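Local atomic coordinates of N5-Carboxyaminoimidazole ribonucleotide synthetase (Staphylococcus aureus subsp. aureus, PDB entry 3ORQ), a protein that catalyses the ATP-dependent conversion of 5-aminoimidazole ribonucleotide and bicarbonate to N5-carboxyaminoimidazole ribonucleotide in purine biosynthesis. Residues A13-I18 with V76-F81; V40-E45 with A59-E64; F209-E214 with T225-R230; L309-V314 with L358-N363; M316-K321 with G353-L358. All coordinates share one frame; numbering follows the deposited sequence.

How the contacts relate
Contacts 1 and 2 belong to the N-terminal preATP-grasp domain, their centres about 13 Å apart. Strands 14-18 and 37-42 are neighbours in its parallel sheet, and Leu-41 N probably bonds to Ile-17 O (2.9 Å). Contacts 3, 4 and 5 follow one another across the large antiparallel sheet, through strands 207-218, 221-227, 313-319 and 351-358. Contacts 3 and 4 have centres about 10 Å apart, while contacts 4 and 5 share Leu-358. The centres of contacts 2 and 4 are about 38 Å apart. Pyrophosphate lies about 6 Å from the Phe-81 side chain of contact 1 and about 7 Å from the Asp-42 side chain of contact 2; ADP is about 10 Å from the Asn-317 side chain of contact 5.

Contact 1: residues A13-I18 with V76-F81; sequences ATIGII and VITYEF
Gly-16 is bonded through both its backbone N and its backbone O to strand 76-79: its N donates to Val-76 O (2.8 Å) and its O accepts from Thr-78 N (2.8 Å), both bonds almost straight. Further along, Ile-18 N donates to Thr-78 O, and Ile-18 O receives Glu-80 N at 2.9 Å just past the strand. On the face with Ile-15 and Ile-17, Ile-15 CG1 lies alongside Val-76 CG1 at 3.7 Å. Val-76 CG1 sits between its own N and carbonyl carbon (chi1 65°), which turns this methyl to the isoleucine. Thr-78 CG2 likewise faces Ile-17 CG1 at 4.1 Å. On the other face, Ile-18 CD1 reaches obliquely to Ile-77 CG2, 3.9 Å away. These are neighbouring parallel strands of the Rossmann-like preATP-grasp domain, with 14-18 an inner strand that also bonds to strand 37-42. Helix 22-33 covers Ile-15 and Ile-17. The Thr-78 hydroxyl is held by Gln-100 and His-294. Glu-80 lays CB 4.0 Å from Ile-17 CG2, and its carboxylate makes weak hydrogen bonds with the backbone nitrogens of Gly-21, Leu-23 and Gly-24, in the glycine-rich turn that follows strand 14-18.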
# COMPACT_ATOMS: atom_id res chain seq x y z
N ALA A 13 -0.25 12.78 14.27
CA ALA A 13 0.41 12.30 15.48
C ALA A 13 1.55 11.36 15.08
O ALA A 13 1.64 10.94 13.90
CB ALA A 13 -0.56 11.59 16.35
N THR A 14 2.42 11.05 16.04
CA THR A 14 3.57 10.22 15.79
C THR A 14 3.49 8.82 16.42
O THR A 14 3.22 8.65 17.60
CB THR A 14 4.83 10.91 16.32
OG1 THR A 14 4.98 12.19 15.68
CG2 THR A 14 6.05 10.04 16.00
N ILE A 15 3.80 7.81 15.62
CA ILE A 15 3.75 6.45 16.05
C ILE A 15 5.15 5.92 16.18
O ILE A 15 5.94 6.02 15.25
CB ILE A 15 2.94 5.58 15.04
CG1 ILE A 15 1.48 6.10 14.94
CG2 ILE A 15 2.98 4.10 15.44
CD1 ILE A 15 0.57 5.29 13.93
N GLY A 16 5.46 5.36 17.33
CA GLY A 16 6.75 4.72 17.57
C GLY A 16 6.68 3.22 17.34
O GLY A 16 5.69 2.59 17.72
N ILE A 17 7.70 2.67 16.67
CA ILE A 17 7.77 1.24 16.39
C ILE A 17 9.06 0.66 16.90
O ILE A 17 10.16 1.04 16.48
CB ILE A 17 7.68 0.90 14.86
CG1 ILE A 17 6.36 1.39 14.24
CG2 ILE A 17 7.73 -0.61 14.65
CD1 ILE A 17 6.32 1.10 12.69
N ILE A 18 8.94 -0.31 17.79
CA ILE A 18 10.12 -1.01 18.25
C ILE A 18 10.34 -2.21 17.33
O ILE A 18 9.53 -3.17 17.35
CB ILE A 18 9.93 -1.47 19.69
CG1 ILE A 18 9.53 -0.27 20.56
CG2 ILE A 18 11.21 -2.17 20.19
CD1 ILE A 18 9.10 -0.65 22.01
N VAL A 76 2.06 7.40 20.50
CA VAL A 76 1.72 5.99 20.78
C VAL A 76 2.90 5.13 20.43
O VAL A 76 3.63 5.45 19.51
CB VAL A 76 0.43 5.52 20.00
CG1 VAL A 76 0.66 5.51 18.52
CG2 VAL A 76 0.03 4.15 20.44
N ILE A 77 3.12 4.05 21.16
CA ILE A 77 4.23 3.13 20.83
C ILE A 77 3.69 1.73 20.62
O ILE A 77 2.87 1.25 21.41
CB ILE A 77 5.34 3.13 21.89
CG1 ILE A 77 6.05 4.48 21.96
CG2 ILE A 77 6.37 2.07 21.62
CD1 ILE A 77 6.82 4.61 23.23
N THR A 78 4.10 1.10 19.52
CA THR A 78 3.75 -0.30 19.24
C THR A 78 5.04 -1.05 18.96
O THR A 78 6.12 -0.47 18.96
CB THR A 78 2.77 -0.44 18.05
OG1 THR A 78 2.40 -1.83 17.87
CG2 THR A 78 3.38 0.12 16.74
N TYR A 79 4.95 -2.36 18.76
CA TYR A 79 6.15 -3.14 18.60
C TYR A 79 5.89 -4.10 17.50
O TYR A 79 4.74 -4.49 17.26
CB TYR A 79 6.55 -3.90 19.89
CG TYR A 79 5.40 -4.54 20.61
CD1 TYR A 79 4.87 -5.75 20.19
CD2 TYR A 79 4.83 -3.92 21.72
CE1 TYR A 79 3.75 -6.32 20.85
CE2 TYR A 79 3.73 -4.53 22.42
CZ TYR A 79 3.21 -5.70 21.96
OH TYR A 79 2.18 -6.26 22.62
N GLU A 80 6.98 -4.51 16.87
CA GLU A 80 6.96 -5.27 15.66
C GLU A 80 7.39 -6.72 15.95
O GLU A 80 7.09 -7.62 15.18
CB GLU A 80 7.92 -4.60 14.65
CG GLU A 80 8.09 -5.32 13.36
CD GLU A 80 9.52 -5.69 13.01
OE1 GLU A 80 9.71 -6.25 11.92
OE2 GLU A 80 10.44 -5.48 13.80
N PHE A 81 8.08 -6.96 17.04
CA PHE A 81 8.51 -8.32 17.33
C PHE A 81 8.61 -8.53 18.86
O PHE A 81 8.87 -7.60 19.60
CB PHE A 81 9.86 -8.60 16.62
CG PHE A 81 10.02 -10.02 16.05
CD1 PHE A 81 9.49 -10.35 14.79
CD2 PHE A 81 10.75 -11.00 16.75
CE1 PHE A 81 9.66 -11.65 14.26
CE2 PHE A 81 10.94 -12.31 16.21
CZ PHE A 81 10.39 -12.63 14.97

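Contact 2: residues V40-E45 with A59-E64; sequences VLDPSE and AKYDDE
Tyr-61 reaches back from the loop after strand 55-58 to the C-terminal end of strand 37-42, within the Rossmann-like preATP-grasp domain. Its CG is anti to the carbonyl carbon (chi1 -54°), and from CB onward the ring reaches Leu-41, Asp-42 and Pro-43. The first ring atom to meet the strand is CD1, 4.0 Å from Leu-41 CD2. Next, CE1 has Leu-41 O near the plane of the ring, at its edge. Pro-43 lies over one face, its ring crossing the tyrosine at about a right angle, and its CD makes a CH-pi contact 3.8 Å from the centroid of the Tyr-61 ring. This carbon is displaced to the phenol end, with Pro-43 CD only 3.4 Å from Tyr-61 CZ. At the tip, Tyr-61 OH donates to Asp-42 OD1 at 2.7 Å, approaching from above the carboxylate plane, which is turned 84° from the ring. The same OD1 also accepts from Gly-20 N in the glycine-rich turn, so this oxygen ties the tyrosine to that turn; bound pyrophosphate lies about 7 Å from the Asp-42 side chain. Leu-41 CD2 comes within 3.4 Å of Ala-59 O, and Ala-59 N, well out of the carbonyl plane, donates to Asp-42 O at 3.3 Å. Lys-60 to Asp-63 form a type I turn leading into helix 64-73, whose N-cap is Asp-63. The second oxygen of Asp-42 closes an Asx turn: OD2 accepts from Ser-44 N at 2.8 Å through its anti lone pair.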
# COMPACT_ATOMS: atom_id res chain seq x y z
N VAL A 40 11.16 4.88 14.17
CA VAL A 40 11.40 3.47 14.31
C VAL A 40 12.74 3.22 15.05
O VAL A 40 13.73 3.94 14.83
CB VAL A 40 11.36 2.73 12.91
CG1 VAL A 40 12.44 3.31 11.97
CG2 VAL A 40 11.62 1.23 13.10
N LEU A 41 12.74 2.20 15.92
CA LEU A 41 13.91 1.82 16.71
C LEU A 41 14.34 0.40 16.32
O LEU A 41 13.54 -0.55 16.34
CB LEU A 41 13.62 1.91 18.22
CG LEU A 41 14.81 1.72 19.18
CD1 LEU A 41 14.64 2.49 20.51
CD2 LEU A 41 15.10 0.25 19.42
N ASP A 42 15.60 0.25 15.96
CA ASP A 42 16.15 -1.05 15.58
C ASP A 42 17.67 -0.94 15.75
O ASP A 42 18.24 0.12 15.45
CB ASP A 42 15.78 -1.35 14.11
CG ASP A 42 16.02 -2.81 13.72
OD1 ASP A 42 15.05 -3.60 13.66
OD2 ASP A 42 17.19 -3.19 13.50
N PRO A 43 18.33 -2.02 16.18
CA PRO A 43 19.81 -2.03 16.29
C PRO A 43 20.55 -1.95 14.96
O PRO A 43 21.72 -1.56 14.91
CB PRO A 43 20.10 -3.39 16.98
CG PRO A 43 18.86 -4.26 16.68
CD PRO A 43 17.72 -3.27 16.70
N SER A 44 19.87 -2.31 13.87
CA SER A 44 20.56 -2.42 12.59
C SER A 44 20.26 -1.23 11.66
O SER A 44 19.08 -0.91 11.37
CB SER A 44 20.23 -3.75 11.92
OG SER A 44 20.69 -3.72 10.59
N GLU A 45 21.32 -0.60 11.17
CA GLU A 45 21.17 0.54 10.29
C GLU A 45 20.71 0.15 8.89
O GLU A 45 20.34 1.02 8.08
CB GLU A 45 22.50 1.32 10.19
CG GLU A 45 23.52 0.69 9.27
CD GLU A 45 24.86 1.41 9.31
OE1 GLU A 45 24.95 2.48 9.97
OE2 GLU A 45 25.83 0.88 8.69
N ALA A 59 19.43 1.57 18.11
CA ALA A 59 19.74 1.13 19.45
C ALA A 59 19.23 -0.29 19.65
O ALA A 59 18.34 -0.75 18.96
CB ALA A 59 19.11 2.08 20.47
N LYS A 60 19.81 -1.00 20.62
CA LYS A 60 19.33 -2.34 20.97
C LYS A 60 17.98 -2.28 21.66
O LYS A 60 17.59 -1.24 22.23
CB LYS A 60 20.34 -3.07 21.86
CG LYS A 60 21.72 -3.23 21.23
CD LYS A 60 22.63 -4.09 22.08
CE LYS A 60 23.90 -4.33 21.32
NZ LYS A 60 24.66 -5.47 21.90
N TYR A 61 17.26 -3.39 21.63
CA TYR A 61 15.93 -3.44 22.23
C TYR A 61 15.93 -3.44 23.77
O TYR A 61 14.90 -3.18 24.39
CB TYR A 61 15.17 -4.65 21.69
CG TYR A 61 15.08 -4.73 20.17
CD1 TYR A 61 14.43 -3.74 19.43
CD2 TYR A 61 15.64 -5.81 19.49
CE1 TYR A 61 14.33 -3.83 18.02
CE2 TYR A 61 15.53 -5.93 18.09
CZ TYR A 61 14.87 -4.93 17.37
OH TYR A 61 14.80 -5.03 15.99
N ASP A 62 17.07 -3.70 24.37
CA ASP A 62 17.21 -3.62 25.84
C ASP A 62 17.71 -2.24 26.30
O ASP A 62 17.81 -2.00 27.50
CB ASP A 62 18.19 -4.70 26.35
CG ASP A 62 19.58 -4.60 25.68
OD1 ASP A 62 19.61 -4.46 24.44
OD2 ASP A 62 20.65 -4.66 26.35
N ASP A 63 18.01 -1.34 25.36
CA ASP A 63 18.64 -0.05 25.65
C ASP A 63 17.58 0.95 26.17
O ASP A 63 16.77 1.50 25.40
CB ASP A 63 19.36 0.43 24.39
CG ASP A 63 20.08 1.78 24.55
OD1 ASP A 63 19.79 2.54 25.48
OD2 ASP A 63 20.94 2.09 23.69
N GLU A 64 17.59 1.16 27.49
CA GLU A 64 16.59 1.95 28.20
C GLU A 64 16.58 3.44 27.83
O GLU A 64 15.50 4.05 27.76
CB GLU A 64 16.74 1.77 29.74
CG GLU A 64 15.67 2.48 30.59
CD GLU A 64 15.74 2.17 32.11
OE1 GLU A 64 16.24 1.07 32.53
OE2 GLU A 64 15.28 3.03 32.90

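Contact 3: residues F209-E214 with T225-R230; sequences FFPLQE and TIVPAR
Glu-214 OE2 is gripped by two donors of Arg-230, the backbone N at 3.1 Å and the side-chain NE at 3.0 Å. The backbone N arrives nearly along the C-O axis of the carboxylate, whereas NE comes from the syn side. The other oxygen, OE1, takes Arg-230 NH2 at 2.8 Å, completing a side-on, two-nitrogen salt bridge in which the two flat groups are twisted 48° apart. Glu-214 reaches this place with CG anti to its backbone N (chi1 170°) and an extended chain, while Arg-230 bends at chi3 to offer its NE edge. Ile-226 CD1 lies against one face of the guanidinium. Behind the ion pair, strands 207-218 and 221-227 form a beta hairpin of the ATP-grasp domain. Glu-214 and Ile-226 are an antiparallel hydrogen-bonded pair, with Ile-226 N donating to Glu-214 O at 2.7 Å. A cis peptide precedes Pro-228, and beyond it Ala-229 N bonds to Leu-212 O (3.1 Å). Leu-212 CD2 meets Ala-229 CB at 3.8 Å. Gln-213 CB fits against Val-227 CG2 at 3.5 Å. Arg-230 NH1 bonds to Asn-363 in helix 362-372. Three N-H donors converge on the Glu-214 carboxylate, which would be expected to favour its ionised form; Glu-366 of the same helix, salt-bridged to Arg-230 NH2, shares the arginine's charge.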
# COMPACT_ATOMS: atom_id res chain seq x y z
N PHE A 209 -12.09 -9.89 12.60
CA PHE A 209 -11.44 -11.11 12.20
C PHE A 209 -11.21 -11.10 10.69
O PHE A 209 -12.14 -10.85 9.93
CB PHE A 209 -12.32 -12.33 12.56
CG PHE A 209 -12.52 -12.53 14.02
CD1 PHE A 209 -13.62 -11.96 14.67
CD2 PHE A 209 -11.64 -13.33 14.76
CE1 PHE A 209 -13.85 -12.19 16.05
CE2 PHE A 209 -11.84 -13.55 16.15
CZ PHE A 209 -12.96 -12.98 16.78
N PHE A 210 -9.99 -11.39 10.28
CA PHE A 210 -9.67 -11.63 8.89
C PHE A 210 -10.12 -13.04 8.51
O PHE A 210 -10.38 -13.87 9.38
CB PHE A 210 -8.13 -11.48 8.69
CG PHE A 210 -7.69 -10.03 8.71
CD1 PHE A 210 -7.60 -9.34 9.92
CD2 PHE A 210 -7.43 -9.33 7.52
CE1 PHE A 210 -7.24 -7.98 9.94
CE2 PHE A 210 -7.10 -7.95 7.54
CZ PHE A 210 -7.00 -7.28 8.74
N PRO A 211 -10.25 -13.32 7.20
CA PRO A 211 -10.57 -14.68 6.74
C PRO A 211 -9.56 -15.71 7.27
O PRO A 211 -8.36 -15.46 7.30
CB PRO A 211 -10.44 -14.59 5.20
CG PRO A 211 -10.17 -13.06 4.87
CD PRO A 211 -10.46 -12.29 6.13
N LEU A 212 -10.06 -16.89 7.66
CA LEU A 212 -9.21 -18.00 8.08
C LEU A 212 -8.23 -18.34 6.99
O LEU A 212 -8.57 -18.37 5.82
CB LEU A 212 -10.07 -19.21 8.41
CG LEU A 212 -9.37 -20.31 9.19
CD1 LEU A 212 -9.07 -19.92 10.69
CD2 LEU A 212 -10.18 -21.66 9.05
N GLN A 213 -6.98 -18.56 7.37
CA GLN A 213 -5.95 -18.79 6.39
C GLN A 213 -5.32 -20.16 6.60
O GLN A 213 -5.23 -20.65 7.73
CB GLN A 213 -4.92 -17.64 6.36
CG GLN A 213 -4.44 -17.11 7.68
CD GLN A 213 -4.77 -15.64 7.95
OE1 GLN A 213 -5.52 -14.98 7.23
NE2 GLN A 213 -4.22 -15.14 9.03
N GLU A 214 -4.94 -20.80 5.50
CA GLU A 214 -4.41 -22.15 5.54
C GLU A 214 -2.90 -22.13 5.21
O GLU A 214 -2.47 -21.54 4.22
CB GLU A 214 -5.16 -23.03 4.54
CG GLU A 214 -4.53 -24.38 4.34
CD GLU A 214 -5.10 -25.17 3.18
OE1 GLU A 214 -4.42 -26.15 2.76
OE2 GLU A 214 -6.20 -24.83 2.69
N THR A 225 0.55 -19.83 2.15
CA THR A 225 -0.73 -19.52 2.82
C THR A 225 -1.79 -19.40 1.76
O THR A 225 -1.59 -18.70 0.76
CB THR A 225 -0.64 -18.19 3.61
OG1 THR A 225 0.35 -18.35 4.64
CG2 THR A 225 -2.02 -17.76 4.19
N ILE A 226 -2.90 -20.12 1.97
CA ILE A 226 -4.03 -20.09 1.03
C ILE A 226 -5.25 -19.55 1.72
O ILE A 226 -5.57 -19.94 2.83
CB ILE A 226 -4.39 -21.49 0.53
CG1 ILE A 226 -3.26 -22.02 -0.35
CG2 ILE A 226 -5.78 -21.47 -0.18
CD1 ILE A 226 -3.54 -23.36 -0.98
N VAL A 227 -5.96 -18.64 1.05
CA VAL A 227 -7.13 -18.05 1.63
C VAL A 227 -8.17 -18.01 0.53
O VAL A 227 -7.88 -17.49 -0.56
CB VAL A 227 -6.84 -16.59 2.13
CG1 VAL A 227 -8.04 -16.02 2.84
CG2 VAL A 227 -5.63 -16.58 3.09
N PRO A 228 -9.39 -18.48 0.82
CA PRO A 228 -9.84 -18.93 2.14
C PRO A 228 -9.37 -20.34 2.43
O PRO A 228 -9.26 -21.16 1.49
CB PRO A 228 -11.38 -18.90 2.01
CG PRO A 228 -11.67 -19.14 0.58
CD PRO A 228 -10.48 -18.56 -0.19
N ALA A 229 -9.09 -20.62 3.71
CA ALA A 229 -8.68 -21.97 4.13
C ALA A 229 -9.70 -23.03 3.62
O ALA A 229 -10.92 -22.87 3.78
CB ALA A 229 -8.54 -22.04 5.63
N ARG A 230 -9.20 -24.06 2.95
CA ARG A 230 -10.06 -25.12 2.38
C ARG A 230 -10.67 -26.10 3.42
O ARG A 230 -11.24 -27.12 3.05
CB ARG A 230 -9.31 -25.90 1.29
CG ARG A 230 -8.97 -25.05 0.07
CD ARG A 230 -7.90 -25.69 -0.79
NE ARG A 230 -6.66 -26.00 -0.08
CZ ARG A 230 -5.50 -26.25 -0.69
NH1 ARG A 230 -5.45 -26.21 -2.01
NH2 ARG A 230 -4.40 -26.55 0.00

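Contact 4: residues L309-V314 with L358-N363; sequences LLKPAV and LTNDVN
Ala-313 and Leu-358 form an antiparallel non-hydrogen-bonded pair with CA atoms 4.5 Å apart, and next to it Thr-359 N donates to Pro-312 O at 2.9 Å, from above the carbonyl plane. On the face of this pair, Leu-358 CD2 packs on Ala-313 CB at 4.0 Å. Lys-311, CG anti to its backbone N (chi1 -160°) and the chain extended beyond, runs across the second segment: CD passes Leu-358 CB at 3.9 Å. The lysine side chain crosses that of Asn-360 at about a right angle, with Lys-311 CE 3.8 Å from Asn-360 OD1, and its ammonium tip goes on to a salt bridge with Glu-308 of the second subunit. The Pro-312 ring lies against Thr-359 O, with CD at 3.2 Å, while its CB meets Val-362 CG2 at 3.6 Å. Val-314 CG2 touches both Thr-359 CG2 and Val-362 CG1, so one methyl meets both the strand's exit and the first turn of the following helix. That turn of chain is itself fixed by Thr-359, whose OG1 accepts from Asp-361 N in an ST turn. Thr-359 OG1 also bonds to the Thr-365 hydroxyl, and Asp-361 caps helix 362-372 through Gln-364 N. The contact lies far from the nucleotide, where strand 351-358 hands over to the C-terminal helix. Strand 221-227 borders strand 313-319 on its other side and places Ile-226 against Val-362, while helix 282-285 packs on Ala-313 and Leu-358.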
# COMPACT_ATOMS: atom_id res chain seq x y z
N LEU A 309 -12.88 -10.64 1.90
CA LEU A 309 -11.93 -11.17 0.93
C LEU A 309 -12.43 -10.83 -0.49
O LEU A 309 -13.41 -11.43 -0.99
CB LEU A 309 -11.74 -12.69 1.14
CG LEU A 309 -10.75 -13.44 0.24
CD1 LEU A 309 -9.33 -13.02 0.51
CD2 LEU A 309 -10.91 -14.89 0.53
N LEU A 310 -11.80 -9.87 -1.15
CA LEU A 310 -12.18 -9.41 -2.52
C LEU A 310 -11.79 -10.45 -3.60
O LEU A 310 -12.49 -10.62 -4.60
CB LEU A 310 -11.52 -8.06 -2.81
CG LEU A 310 -11.84 -6.97 -1.78
CD1 LEU A 310 -11.06 -5.66 -2.02
CD2 LEU A 310 -13.39 -6.69 -1.72
N LYS A 311 -10.70 -11.17 -3.38
CA LYS A 311 -10.34 -12.25 -4.26
C LYS A 311 -9.48 -13.26 -3.49
O LYS A 311 -8.63 -12.84 -2.68
CB LYS A 311 -9.56 -11.69 -5.45
CG LYS A 311 -9.55 -12.61 -6.67
CD LYS A 311 -8.98 -11.92 -7.90
CE LYS A 311 -8.81 -12.97 -9.06
NZ LYS A 311 -8.14 -12.37 -10.21
N PRO A 312 -9.65 -14.58 -3.76
CA PRO A 312 -8.91 -15.58 -3.02
C PRO A 312 -7.45 -15.46 -3.41
O PRO A 312 -7.14 -14.79 -4.43
CB PRO A 312 -9.44 -16.91 -3.56
CG PRO A 312 -10.82 -16.61 -4.14
CD PRO A 312 -10.65 -15.17 -4.69
N ALA A 313 -6.56 -16.11 -2.63
CA ALA A 313 -5.15 -15.80 -2.75
C ALA A 313 -4.23 -16.92 -2.30
O ALA A 313 -4.57 -17.72 -1.44
CB ALA A 313 -4.82 -14.49 -1.99
N VAL A 314 -3.05 -16.95 -2.89
CA VAL A 314 -2.06 -17.94 -2.57
C VAL A 314 -0.80 -17.14 -2.36
O VAL A 314 -0.29 -16.49 -3.30
CB VAL A 314 -1.85 -18.91 -3.75
CG1 VAL A 314 -0.75 -19.89 -3.43
CG2 VAL A 314 -3.11 -19.68 -4.01
N LEU A 358 -3.24 -13.46 -6.63
CA LEU A 358 -4.69 -13.44 -6.54
C LEU A 358 -5.19 -14.42 -7.56
O LEU A 358 -4.68 -14.47 -8.67
CB LEU A 358 -5.23 -12.05 -6.83
CG LEU A 358 -4.79 -10.95 -5.84
CD1 LEU A 358 -5.41 -9.59 -6.20
CD2 LEU A 358 -5.17 -11.36 -4.40
N THR A 359 -6.19 -15.22 -7.18
CA THR A 359 -6.64 -16.30 -8.08
C THR A 359 -8.11 -16.67 -7.85
O THR A 359 -8.60 -16.64 -6.72
CB THR A 359 -5.77 -17.56 -7.88
OG1 THR A 359 -6.12 -18.59 -8.81
CG2 THR A 359 -5.91 -18.08 -6.45
N ASN A 360 -8.81 -17.04 -8.92
CA ASN A 360 -10.13 -17.64 -8.74
C ASN A 360 -10.08 -19.16 -8.60
O ASN A 360 -11.08 -19.81 -8.24
CB ASN A 360 -11.04 -17.28 -9.89
CG ASN A 360 -11.46 -15.84 -9.86
OD1 ASN A 360 -11.75 -15.29 -8.80
ND2 ASN A 360 -11.49 -15.22 -11.03
N ASP A 361 -8.93 -19.74 -8.92
CA ASP A 361 -8.78 -21.17 -8.83
C ASP A 361 -7.58 -21.51 -7.98
O ASP A 361 -6.48 -21.81 -8.47
CB ASP A 361 -8.70 -21.81 -10.22
CG ASP A 361 -8.79 -23.36 -10.16
OD1 ASP A 361 -8.55 -23.94 -9.08
OD2 ASP A 361 -9.10 -23.98 -11.20
N VAL A 362 -7.81 -21.48 -6.68
CA VAL A 362 -6.77 -21.70 -5.68
C VAL A 362 -6.07 -23.05 -5.87
O VAL A 362 -4.85 -23.14 -5.82
CB VAL A 362 -7.36 -21.59 -4.26
CG1 VAL A 362 -6.40 -22.05 -3.28
CG2 VAL A 362 -7.81 -20.09 -3.94
N ASN A 363 -6.84 -24.10 -6.09
CA ASN A 363 -6.25 -25.44 -6.20
C ASN A 363 -5.27 -25.55 -7.36
O ASN A 363 -4.20 -26.12 -7.21
CB ASN A 363 -7.31 -26.53 -6.20
CG ASN A 363 -8.02 -26.65 -4.85
OD1 ASN A 363 -7.65 -25.98 -3.89
ND2 ASN A 363 -9.03 -27.48 -4.78

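Contact 5: residues M316-K321 with G353-L358; sequences MNLLGK and GHMTVL
Two antiparallel strands of the C-terminal domain, 313-319 and 351-358, pair here within the large sheet that continues from the ATP-grasp domain. Met-316 and Met-355, both selenomethionine, form a hydrogen-bonded pair: Met-316 N donates to Met-355 O at 2.9 Å, and Met-355 N returns to Met-316 O at 3.0 Å. Farther along, Leu-318 N donates to Gly-353 O at 2.8 Å from above the carbonyl plane. On the face shared by Met-316, Leu-318 and Met-355, the packing is apolar. Met-355 CG lies between its own backbone N and carbonyl carbon (chi1 49°), which sets it beside Met-316 CB at 3.7 Å. The chain then bends at chi3, and the side chain crosses that of Leu-318 at about a right angle, Met-355 CE ending 3.8 Å from Leu-318 CD1 and somewhat farther from CD2. Phe-330, from the segment that connects the two strands, touches both Leu-318 and Met-355. The other face carries Asn-317 and His-354, whose amide and ring are tilted 59° to each other. Asn-317 ND2 bonds to Leu-222 O of the adjoining strand 221-227, and the Asn-317 side chain is about 6 Å from that of Asp-158, a probable ATP-binding residue. The imidazole of His-354 stacks with His-339 and bonds through ND1 to the Tyr-341 hydroxyl. At its root, His-354 CB rests 3.3 Å from Met-316 O and 4.0 Å from Asn-317 OD1.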
# COMPACT_ATOMS: atom_id res chain seq x y z
N MSE A 316 3.20 -16.92 -1.20
CA MSE A 316 4.43 -17.72 -1.02
C MSE A 316 5.46 -16.84 -0.34
O MSE A 316 5.64 -15.69 -0.75
CB MSE A 316 5.02 -18.18 -2.36
CG MSE A 316 4.05 -18.86 -3.30
SE MSE A 316 3.35 -20.52 -2.57
CE MSE A 316 4.99 -21.57 -2.52
N ASN A 317 6.14 -17.35 0.68
CA ASN A 317 7.31 -16.64 1.21
C ASN A 317 8.42 -16.68 0.19
O ASN A 317 8.47 -17.57 -0.65
CB ASN A 317 7.78 -17.28 2.50
CG ASN A 317 7.33 -16.52 3.72
OD1 ASN A 317 6.83 -15.38 3.61
ND2 ASN A 317 7.47 -17.14 4.89
N LEU A 318 9.32 -15.71 0.25
CA LEU A 318 10.56 -15.80 -0.56
C LEU A 318 11.79 -15.79 0.34
O LEU A 318 12.28 -14.74 0.72
CB LEU A 318 10.64 -14.73 -1.66
CG LEU A 318 9.62 -14.80 -2.82
CD1 LEU A 318 9.41 -13.45 -3.54
CD2 LEU A 318 10.02 -15.90 -3.83
N LEU A 319 12.27 -16.97 0.69
CA LEU A 319 13.59 -17.10 1.36
C LEU A 319 14.71 -16.74 0.40
O LEU A 319 14.49 -16.69 -0.80
CB LEU A 319 13.79 -18.52 1.87
CG LEU A 319 12.65 -19.02 2.73
CD1 LEU A 319 12.86 -20.53 3.17
CD2 LEU A 319 12.51 -18.05 3.92
N GLY A 320 15.91 -16.49 0.91
CA GLY A 320 17.07 -16.21 0.05
C GLY A 320 17.22 -17.22 -1.10
O GLY A 320 17.51 -16.85 -2.23
N LYS A 321 16.96 -18.49 -0.81
CA LYS A 321 17.15 -19.55 -1.79
C LYS A 321 16.06 -19.51 -2.84
O LYS A 321 16.28 -19.93 -3.99
CB LYS A 321 17.20 -20.94 -1.12
CG LYS A 321 15.85 -21.40 -0.52
CD LYS A 321 16.00 -22.76 0.15
CE LYS A 321 14.76 -23.15 0.92
NZ LYS A 321 14.68 -24.62 1.15
N GLY A 353 11.35 -11.59 1.15
CA GLY A 353 10.17 -10.97 0.54
C GLY A 353 9.05 -11.98 0.51
O GLY A 353 9.17 -13.04 1.13
N HIS A 354 7.96 -11.65 -0.20
CA HIS A 354 6.91 -12.61 -0.46
C HIS A 354 6.18 -12.22 -1.75
O HIS A 354 6.36 -11.12 -2.31
CB HIS A 354 5.93 -12.71 0.73
CG HIS A 354 5.10 -11.47 0.93
ND1 HIS A 354 5.49 -10.44 1.75
CD2 HIS A 354 3.89 -11.12 0.43
CE1 HIS A 354 4.56 -9.49 1.75
NE2 HIS A 354 3.58 -9.87 0.93
N MSE A 355 5.36 -13.14 -2.22
CA MSE A 355 4.57 -12.89 -3.38
C MSE A 355 3.14 -13.31 -3.09
O MSE A 355 2.88 -14.27 -2.35
CB MSE A 355 5.15 -13.64 -4.60
CG MSE A 355 5.46 -15.10 -4.38
SE MSE A 355 6.11 -15.88 -6.07
CE MSE A 355 7.33 -14.60 -6.46
N THR A 356 2.20 -12.57 -3.65
CA THR A 356 0.81 -12.87 -3.43
C THR A 356 0.15 -12.97 -4.78
O THR A 356 0.13 -11.99 -5.57
CB THR A 356 0.14 -11.77 -2.63
OG1 THR A 356 0.74 -11.72 -1.33
CG2 THR A 356 -1.38 -12.03 -2.50
N VAL A 357 -0.41 -14.14 -5.04
CA VAL A 357 -1.05 -14.43 -6.29
C VAL A 357 -2.56 -14.45 -6.09
O VAL A 357 -3.10 -15.33 -5.47
CB VAL A 357 -0.56 -15.78 -6.84
CG1 VAL A 357 -0.99 -15.96 -8.24
CG2 VAL A 357 1.00 -15.91 -6.72
N LEU A 358 -3.24 -13.46 -6.63
CA LEU A 358 -4.69 -13.44 -6.54
C LEU A 358 -5.19 -14.42 -7.56
O LEU A 358 -4.68 -14.47 -8.67
CB LEU A 358 -5.23 -12.05 -6.83
CG LEU A 358 -4.79 -10.95 -5.84
CD1 LEU A 358 -5.41 -9.59 -6.20
CD2 LEU A 358 -5.17 -11.36 -4.40